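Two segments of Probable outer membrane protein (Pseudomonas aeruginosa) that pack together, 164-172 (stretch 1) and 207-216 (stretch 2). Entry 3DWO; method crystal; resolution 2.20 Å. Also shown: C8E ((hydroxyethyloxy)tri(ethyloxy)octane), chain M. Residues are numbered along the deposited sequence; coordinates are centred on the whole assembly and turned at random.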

# COMPACT_ATOMS: atom_id res chain seq x y z
N VAL A 164 -0.91 -19.07 8.10
CA VAL A 164 0.34 -18.35 8.28
C VAL A 164 0.75 -17.78 6.94
O VAL A 164 0.59 -18.43 5.92
N ILE A 165 1.27 -16.57 6.95
CA ILE A 165 1.72 -15.95 5.72
C ILE A 165 3.19 -15.62 5.83
O ILE A 165 3.62 -15.03 6.82
N ILE A 166 3.98 -16.04 4.84
CA ILE A 166 5.40 -15.72 4.85
C ILE A 166 5.49 -14.55 3.89
O ILE A 166 5.27 -14.69 2.68
N GLN A 167 5.81 -13.40 4.46
CA GLN A 167 5.85 -12.16 3.72
C GLN A 167 7.23 -11.58 3.40
O GLN A 167 8.16 -11.64 4.19
N ARG A 168 7.34 -11.02 2.20
CA ARG A 168 8.57 -10.39 1.76
C ARG A 168 8.24 -8.96 1.31
O ARG A 168 7.44 -8.76 0.40
N THR A 169 8.86 -7.99 1.96
CA THR A 169 8.64 -6.58 1.62
C THR A 169 9.92 -5.92 1.14
O THR A 169 10.98 -6.11 1.73
N SER A 170 9.81 -5.14 0.07
CA SER A 170 10.96 -4.40 -0.43
C SER A 170 10.50 -2.96 -0.43
O SER A 170 9.35 -2.67 -0.76
N GLY A 171 11.39 -2.05 -0.04
CA GLY A 171 11.02 -0.65 0.00
C GLY A 171 12.14 0.25 -0.45
O GLY A 171 13.32 -0.06 -0.26
N PHE A 172 11.77 1.36 -1.08
CA PHE A 172 12.75 2.32 -1.55
C PHE A 172 12.22 3.75 -1.38
O PHE A 172 11.06 4.03 -1.65
N VAL A 207 15.66 -0.97 1.31
CA VAL A 207 15.56 -1.98 2.35
C VAL A 207 14.60 -3.09 1.98
O VAL A 207 13.73 -2.92 1.13
N ASP A 208 14.76 -4.24 2.64
CA ASP A 208 13.94 -5.42 2.38
C ASP A 208 13.81 -6.25 3.65
O ASP A 208 14.62 -6.10 4.57
N ASN A 209 12.81 -7.12 3.69
CA ASN A 209 12.61 -8.00 4.83
C ASN A 209 11.61 -9.11 4.57
O ASN A 209 10.65 -8.94 3.82
N THR A 210 11.85 -10.25 5.21
CA THR A 210 10.97 -11.40 5.10
C THR A 210 10.62 -11.80 6.53
O THR A 210 11.51 -12.00 7.36
N SER A 211 9.33 -11.90 6.82
CA SER A 211 8.87 -12.29 8.15
C SER A 211 7.50 -12.95 8.07
O SER A 211 6.78 -12.77 7.09
N PRO A 212 7.12 -13.71 9.11
CA PRO A 212 5.84 -14.43 9.20
C PRO A 212 4.69 -13.64 9.80
O PRO A 212 4.89 -12.77 10.66
N GLY A 213 3.49 -13.97 9.34
CA GLY A 213 2.29 -13.32 9.84
C GLY A 213 1.22 -14.36 10.08
O GLY A 213 1.24 -15.44 9.48
N PHE A 214 0.27 -14.05 10.94
CA PHE A 214 -0.80 -14.99 11.24
C PHE A 214 -2.17 -14.36 11.08
O PHE A 214 -2.34 -13.15 11.28
N PHE A 215 -3.14 -15.17 10.69
CA PHE A 215 -4.51 -14.71 10.51
C PHE A 215 -5.46 -15.86 10.83
O PHE A 215 -5.06 -17.03 10.82
N ALA A 216 -6.71 -15.53 11.12
CA ALA A 216 -7.72 -16.52 11.45
C ALA A 216 -9.10 -16.02 11.06
O ALA A 216 -9.28 -14.84 10.74

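Residues 164-172 and 207-216 are neighbouring antiparallel strands of one sheet, joined by a regular ladder of main-chain hydrogen bonds, with side chains that pack beside their cross-strand partners on the two faces rather than interleaving between layers. The N-to-C directions differ by 151°, and the pair buries 748 Å², both sides summed. Four residue pairs carry the ladder, I165 with G213, Q167 with S211, T169 with N209 and G171 with V207, each bonded in both directions; I165 N to G213 O is 2.8 Å and G213 N to I165 O is 2.7 Å. P212 has no amide hydrogen to give, but it falls opposite I166 in a non-hydrogen-bonded pair, so the ladder passes it without a break.

On the face that carries V164, I166, R168 and S170 from the first strand, and D208, T210, P212 and F214 from the second, character changes along the strands. At one end it is apolar. V164, in the p rotamer, sets CG2 3.8 Å from CE1 of F214, whose m rotamer brings its ring nearer to the first strand. I166, with both chi angles m, likewise turns its end closer, placing CD1 4.0 Å from CB of P212, while its CG2 lies 4.0 Å from CG2 of T210. Further along, the face becomes polar. R168 leaves the backbone in the t rotamer and bends at chi2 (66°), so that CD passes 3.1 Å from OG1 of T210 (m) and the guanidinium reaches D208. NH2 of R168 and OD1 of D208, 3.3 Å apart, form a salt bridge whose hydrogen bond is weak; the carboxylate approaches the guanidinium at its edge, near its plane. The same OD1 of D208 (chi1 m) lies 2.9 Å from CB of S170, a tight contact.

The detergent C8E lies against the apolar part of this face. Its C6 is 3.5 Å from CG of P212 and its O9 is 3.9 Å from CD1 of I166; C4 comes within 3.1 Å of the T210 main-chain O.

The other face bears I165, Q167 and T169 beside V207, N209 and S211, with glycines at two positions. I165 is t at both chi angles and its end leads away from the second strand, yet its CB rests 4.1 Å from CE1 of F215, a p rotamer whose CA-to-CB bond points sideways but whose ring end comes nearer the first strand. G213 leaves room for I165: a CB there would lie only 2.9 Å from I165 CG2, a clash. The end of Q167 (t, then m at chi2) comes nearer the second strand and brings NE2 3.1 Å from OG of S211 (p), but the angle is poor for a hydrogen bond, and the S211 hydroxyl is bonded elsewhere in the structure. T169 (m) and N209 (t) follow, and V207 (m) stands beside G171, with its CG2 3.8 Å from G171 O.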

# COMPACT_ATOMS: atom_id res chain seq x y z
CB VAL A 164 1.46 -19.28 8.76
CG1 VAL A 164 1.61 -20.44 7.79
CG2 VAL A 164 2.78 -18.52 8.84
CB ILE A 165 0.91 -14.66 5.41
CG1 ILE A 165 1.57 -13.90 4.25
CG2 ILE A 165 0.81 -13.80 6.65
CD1 ILE A 165 0.81 -12.65 3.84
CB ILE A 166 6.28 -16.88 4.36
CG1 ILE A 166 6.04 -18.11 5.25
CG2 ILE A 166 7.74 -16.49 4.46
CD1 ILE A 166 6.32 -17.87 6.73
CB GLN A 167 5.01 -11.16 4.53
CG GLN A 167 5.13 -9.74 4.14
CD GLN A 167 6.45 -9.15 4.55
OE1 GLN A 167 7.03 -8.38 3.80
NE2 GLN A 167 6.92 -9.49 5.74
CB ARG A 168 9.19 -11.18 0.61
CG ARG A 168 10.30 -10.43 -0.12
CD ARG A 168 11.50 -10.18 0.75
NE ARG A 168 12.46 -9.29 0.10
CZ ARG A 168 12.96 -9.50 -1.12
NH1 ARG A 168 12.59 -10.56 -1.82
NH2 ARG A 168 13.82 -8.63 -1.64
CB THR A 169 8.16 -5.76 2.84
OG1 THR A 169 6.88 -6.22 3.27
CG2 THR A 169 8.08 -4.29 2.49
CB SER A 170 11.33 -4.83 -1.86
OG SER A 170 10.42 -4.28 -2.79
CB PHE A 172 13.07 2.10 -3.03
CG PHE A 172 14.09 3.06 -3.56
CD1 PHE A 172 15.46 2.79 -3.41
CD2 PHE A 172 13.70 4.26 -4.15
CE1 PHE A 172 16.42 3.72 -3.83
CE2 PHE A 172 14.65 5.19 -4.57
CZ PHE A 172 16.01 4.92 -4.41
CB VAL A 207 15.10 -1.32 3.68
CG1 VAL A 207 16.19 -0.36 4.18
CG2 VAL A 207 13.80 -0.55 3.46
CB ASP A 208 14.60 -6.28 1.30
CG ASP A 208 14.90 -5.52 0.02
OD1 ASP A 208 13.98 -5.40 -0.82
OD2 ASP A 208 16.04 -5.03 -0.14
CB ASN A 209 12.14 -7.21 6.07
CG ASN A 209 12.06 -8.09 7.31
OD1 ASN A 209 13.06 -8.66 7.73
ND2 ASN A 209 10.87 -8.21 7.89
CB THR A 210 11.68 -12.58 4.40
OG1 THR A 210 12.06 -12.19 3.08
CG2 THR A 210 10.76 -13.80 4.33
CB SER A 211 8.82 -11.06 9.08
OG SER A 211 7.85 -10.13 8.65
CB PRO A 212 6.17 -15.63 10.08
CG PRO A 212 7.68 -15.54 10.34
CD PRO A 212 7.99 -14.09 10.23
CB PHE A 214 -0.60 -15.54 12.65
CG PHE A 214 0.69 -16.30 12.81
CD1 PHE A 214 0.77 -17.65 12.51
CD2 PHE A 214 1.85 -15.63 13.21
CE1 PHE A 214 1.98 -18.34 12.58
CE2 PHE A 214 3.08 -16.31 13.29
CZ PHE A 214 3.14 -17.66 12.97
CB PHE A 215 -4.73 -14.22 9.08
CG PHE A 215 -4.35 -15.22 8.03
CD1 PHE A 215 -3.02 -15.35 7.62
CD2 PHE A 215 -5.31 -16.03 7.44
CE1 PHE A 215 -2.67 -16.27 6.64
CE2 PHE A 215 -4.97 -16.95 6.46
CZ PHE A 215 -3.64 -17.07 6.06
CB ALA A 216 -7.68 -16.82 12.95
C1 C8E M . 11.67 -12.76 11.92
C2 C8E M . 11.44 -13.11 10.53
C3 C8E M . 12.12 -14.30 10.07
C4 C8E M . 11.45 -14.73 8.85
C5 C8E M . 11.68 -16.19 8.66
C6 C8E M . 10.41 -16.87 8.60
C7 C8E M . 10.51 -17.69 9.80
C8 C8E M . 9.71 -18.91 9.57
O9 C8E M . 8.33 -19.11 9.84
C10 C8E M . 7.87 -18.99 11.19
C11 C8E M . 6.40 -19.24 11.13
O12 C8E M . 6.11 -20.65 11.06